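Local coordinates for protein protease Do-like 1, chloroplastic (Arabidopsis thaliana, PDB 3QO6) that acts as a chloroplast serine protease of the Deg/HtrA family, required at high temperature and possibly degrading damaged proteins, at residues T231-Q243 / V253-G265. Sequence-based numbering, arbitrary orientation.
Sequences TRPILGIKFAPDQ and VLVLDAPPSGPAG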
# COMPACT_ATOMS: atom_id res chain seq x y z
N THR B 231 -10.44 1.23 -43.60
CA THR B 231 -11.50 0.24 -43.54
C THR B 231 -10.93 -1.15 -43.39
O THR B 231 -10.19 -1.66 -44.25
CB THR B 231 -12.42 0.35 -44.78
OG1 THR B 231 -13.18 1.55 -44.68
CG2 THR B 231 -13.37 -0.84 -44.87
N ARG B 232 -11.31 -1.76 -42.27
CA ARG B 232 -10.83 -3.09 -41.92
C ARG B 232 -11.93 -4.13 -41.86
O ARG B 232 -13.03 -3.90 -41.34
CB ARG B 232 -10.10 -3.01 -40.57
CG ARG B 232 -8.91 -2.01 -40.53
CD ARG B 232 -8.37 -1.89 -39.12
NE ARG B 232 -7.01 -1.35 -39.08
CZ ARG B 232 -6.01 -1.80 -39.85
NH1 ARG B 232 -6.23 -2.79 -40.71
NH2 ARG B 232 -4.80 -1.28 -39.73
N PRO B 233 -11.64 -5.32 -42.38
CA PRO B 233 -12.58 -6.45 -42.43
C PRO B 233 -12.91 -7.09 -41.08
O PRO B 233 -12.11 -7.05 -40.16
CB PRO B 233 -11.85 -7.44 -43.33
CG PRO B 233 -10.38 -7.21 -42.88
CD PRO B 233 -10.28 -5.71 -42.80
N ILE B 234 -14.09 -7.70 -40.97
CA ILE B 234 -14.46 -8.39 -39.76
C ILE B 234 -15.20 -9.66 -40.09
O ILE B 234 -15.83 -9.74 -41.14
CB ILE B 234 -15.36 -7.59 -38.85
CG1 ILE B 234 -16.73 -7.43 -39.50
CG2 ILE B 234 -14.70 -6.29 -38.53
CD1 ILE B 234 -17.76 -6.87 -38.52
N LEU B 235 -15.12 -10.63 -39.19
CA LEU B 235 -15.79 -11.93 -39.33
C LEU B 235 -17.13 -11.78 -38.68
O LEU B 235 -18.08 -12.52 -38.97
CB LEU B 235 -15.05 -13.01 -38.58
CG LEU B 235 -14.34 -14.14 -39.32
CD1 LEU B 235 -13.72 -15.05 -38.28
CD2 LEU B 235 -15.31 -14.92 -40.18
N GLY B 236 -17.20 -10.82 -37.77
CA GLY B 236 -18.44 -10.60 -37.07
C GLY B 236 -18.65 -11.56 -35.91
O GLY B 236 -19.76 -12.06 -35.72
N ILE B 237 -17.58 -11.87 -35.17
CA ILE B 237 -17.74 -12.75 -33.99
C ILE B 237 -17.04 -12.21 -32.75
O ILE B 237 -16.00 -11.55 -32.84
CB ILE B 237 -17.22 -14.18 -34.23
CG1 ILE B 237 -15.70 -14.19 -34.26
CG2 ILE B 237 -17.69 -14.70 -35.55
CD1 ILE B 237 -15.14 -15.58 -34.20
N LYS B 238 -17.65 -12.45 -31.58
CA LYS B 238 -17.05 -12.08 -30.29
C LYS B 238 -16.61 -13.43 -29.75
O LYS B 238 -17.41 -14.33 -29.61
CB LYS B 238 -18.06 -11.48 -29.32
CG LYS B 238 -18.23 -9.98 -29.46
CD LYS B 238 -19.31 -9.45 -28.53
CE LYS B 238 -19.62 -7.96 -28.74
NZ LYS B 238 -20.70 -7.49 -27.79
N PHE B 239 -15.32 -13.59 -29.49
CA PHE B 239 -14.88 -14.86 -28.96
C PHE B 239 -14.45 -14.78 -27.52
O PHE B 239 -14.35 -13.70 -26.91
CB PHE B 239 -13.76 -15.46 -29.79
CG PHE B 239 -12.63 -14.54 -30.03
CD1 PHE B 239 -12.72 -13.55 -30.98
CD2 PHE B 239 -11.47 -14.66 -29.30
CE1 PHE B 239 -11.66 -12.70 -31.21
CE2 PHE B 239 -10.41 -13.81 -29.52
CZ PHE B 239 -10.50 -12.83 -30.47
N ALA B 240 -14.20 -15.96 -26.97
CA ALA B 240 -13.77 -16.11 -25.61
C ALA B 240 -12.26 -15.91 -25.58
O ALA B 240 -11.56 -16.36 -26.48
CB ALA B 240 -14.13 -17.50 -25.10
N PRO B 241 -11.76 -15.21 -24.55
CA PRO B 241 -10.31 -14.97 -24.42
C PRO B 241 -9.58 -16.27 -24.08
O PRO B 241 -10.15 -17.15 -23.42
CB PRO B 241 -10.23 -13.95 -23.29
CG PRO B 241 -11.55 -13.20 -23.45
CD PRO B 241 -12.51 -14.33 -23.65
N ASP B 242 -8.34 -16.39 -24.54
CA ASP B 242 -7.53 -17.59 -24.31
C ASP B 242 -7.64 -18.15 -22.89
O ASP B 242 -7.49 -19.36 -22.69
CB ASP B 242 -6.07 -17.28 -24.63
CG ASP B 242 -5.87 -16.83 -26.08
OD1 ASP B 242 -6.14 -17.64 -26.99
OD2 ASP B 242 -5.44 -15.67 -26.31
N GLN B 243 -7.90 -17.27 -21.93
CA GLN B 243 -8.02 -17.64 -20.51
C GLN B 243 -9.27 -18.42 -20.06
O GLN B 243 -9.18 -19.61 -19.74
CB GLN B 243 -7.88 -16.39 -19.63
CG GLN B 243 -6.47 -16.11 -19.12
CD GLN B 243 -6.00 -17.13 -18.09
OE1 GLN B 243 -5.73 -18.29 -18.42
NE2 GLN B 243 -5.90 -16.71 -16.84
N VAL B 253 -10.45 -21.33 -31.26
CA VAL B 253 -11.18 -20.18 -30.72
C VAL B 253 -12.67 -20.47 -30.59
O VAL B 253 -13.32 -20.83 -31.58
CB VAL B 253 -11.05 -18.93 -31.63
CG1 VAL B 253 -11.55 -17.71 -30.91
CG2 VAL B 253 -9.63 -18.74 -32.04
N LEU B 254 -13.21 -20.30 -29.40
CA LEU B 254 -14.62 -20.55 -29.14
C LEU B 254 -15.46 -19.34 -29.52
O LEU B 254 -15.32 -18.29 -28.88
CB LEU B 254 -14.81 -20.84 -27.64
CG LEU B 254 -16.13 -21.32 -27.05
CD1 LEU B 254 -15.99 -21.31 -25.54
CD2 LEU B 254 -17.29 -20.45 -27.45
N VAL B 255 -16.33 -19.43 -30.52
CA VAL B 255 -17.12 -18.24 -30.80
C VAL B 255 -18.23 -18.19 -29.76
O VAL B 255 -18.93 -19.16 -29.52
CB VAL B 255 -17.70 -18.14 -32.28
CG1 VAL B 255 -16.87 -18.95 -33.26
CG2 VAL B 255 -19.15 -18.49 -32.30
N LEU B 256 -18.34 -17.05 -29.09
CA LEU B 256 -19.34 -16.87 -28.08
C LEU B 256 -20.58 -16.32 -28.76
O LEU B 256 -21.70 -16.71 -28.44
CB LEU B 256 -18.83 -15.88 -27.04
CG LEU B 256 -17.53 -16.31 -26.33
CD1 LEU B 256 -17.12 -15.25 -25.31
CD2 LEU B 256 -17.74 -17.66 -25.65
N ASP B 257 -20.39 -15.41 -29.72
CA ASP B 257 -21.52 -14.82 -30.43
C ASP B 257 -21.22 -14.44 -31.88
O ASP B 257 -20.14 -13.93 -32.21
CB ASP B 257 -22.01 -13.57 -29.69
CG ASP B 257 -23.39 -13.13 -30.13
OD1 ASP B 257 -23.64 -11.92 -30.22
OD2 ASP B 257 -24.24 -14.00 -30.39
N ALA B 258 -22.19 -14.71 -32.74
CA ALA B 258 -22.10 -14.40 -34.16
C ALA B 258 -23.44 -13.79 -34.48
O ALA B 258 -24.40 -14.51 -34.83
CB ALA B 258 -21.89 -15.66 -34.99
N PRO B 259 -23.55 -12.46 -34.31
CA PRO B 259 -24.76 -11.67 -34.56
C PRO B 259 -25.28 -11.99 -35.95
O PRO B 259 -24.51 -12.02 -36.91
CB PRO B 259 -24.27 -10.23 -34.43
CG PRO B 259 -23.13 -10.33 -33.45
CD PRO B 259 -22.42 -11.58 -33.96
N PRO B 260 -26.59 -12.22 -36.08
CA PRO B 260 -27.23 -12.56 -37.36
C PRO B 260 -26.98 -11.52 -38.45
O PRO B 260 -27.08 -11.82 -39.65
CB PRO B 260 -28.70 -12.68 -36.99
CG PRO B 260 -28.85 -11.66 -35.91
CD PRO B 260 -27.61 -11.91 -35.06
N SER B 261 -26.64 -10.31 -38.02
CA SER B 261 -26.39 -9.20 -38.93
C SER B 261 -24.94 -9.05 -39.41
O SER B 261 -24.62 -8.08 -40.10
CB SER B 261 -26.86 -7.91 -38.25
OG SER B 261 -25.81 -6.96 -38.17
N GLY B 262 -24.06 -10.00 -39.05
CA GLY B 262 -22.66 -9.92 -39.46
C GLY B 262 -22.23 -11.03 -40.42
O GLY B 262 -23.04 -11.90 -40.73
N PRO B 263 -20.98 -11.05 -40.90
CA PRO B 263 -20.52 -12.08 -41.83
C PRO B 263 -20.68 -13.53 -41.40
O PRO B 263 -21.34 -14.30 -42.10
CB PRO B 263 -19.08 -11.70 -42.07
CG PRO B 263 -19.12 -10.22 -42.00
CD PRO B 263 -19.99 -9.97 -40.79
N ALA B 264 -20.09 -13.92 -40.27
CA ALA B 264 -20.23 -15.31 -39.79
C ALA B 264 -21.68 -15.59 -39.40
O ALA B 264 -22.16 -16.74 -39.42
CB ALA B 264 -19.32 -15.55 -38.61
N GLY B 265 -22.40 -14.53 -39.05
CA GLY B 265 -23.80 -14.70 -38.72
C GLY B 265 -24.57 -15.13 -39.96
O GLY B 265 -25.19 -16.19 -39.97
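Lys238 and Asp257 form an antiparallel hydrogen-bonded pair between strands 238-239 and 253-257 of the PDZ domain sheet, and the register slips by one at the next residue, which is a classic beta bulge. The evidence lies in one oxygen: Lys238 O accepts from Leu256 N at 2.9 Å and from Asp257 N at 3.2 Å, both donors in the carbonyl plane. Lys238 N donates to Asp257 O with an N-H...O angle of 161°. Beyond the bulge, Ala240 N reaches Leu254 O.

Leu256, one of the two bulge residues facing Lys238, can be followed outward. Its CB rests on Lys238 O, its CG lies 3.4 Å from Ala240 N, and CD1 continues along the backbone to Ala240 CA; CD2 meets Ala240 CB at 3.7 Å. The first torsion sets CG beside its own backbone N (chi1 -59°), which lays the side chain along the backbone of Phe239 and Ala240. Phe43 of a second subunit packs on the same side chain. With an alanine here, the branch over Ala240 would be gone, which is likely to open a gap against Ala240 CB and take one packing partner from Phe43 of the second subunit.

Ile237, which also packs on Ile286 of strand 285-289, divides its branches: CG2 meets Ala264 CB, and CD1 comes within 3.9 Å of Val255 CG1, the two side chains crossing at about a right angle. Phe239 CB, CG and CD2 all touch Val253 CG1, which approaches the ring obliquely.

The backbone of Leu235, Gly236, Ile237 and Phe239 hydrogen-bonds a bound peptide, consistent with the carboxylate-binding loop and peptide groove of PDZ domains. A CB on Gly236 would clash with Pro263 CD. Helix 263-266 starts after Gly262, its N-cap, and Ala264 N donates to Leu235 O at 2.8 Å, nearly in line with the carbonyl bond.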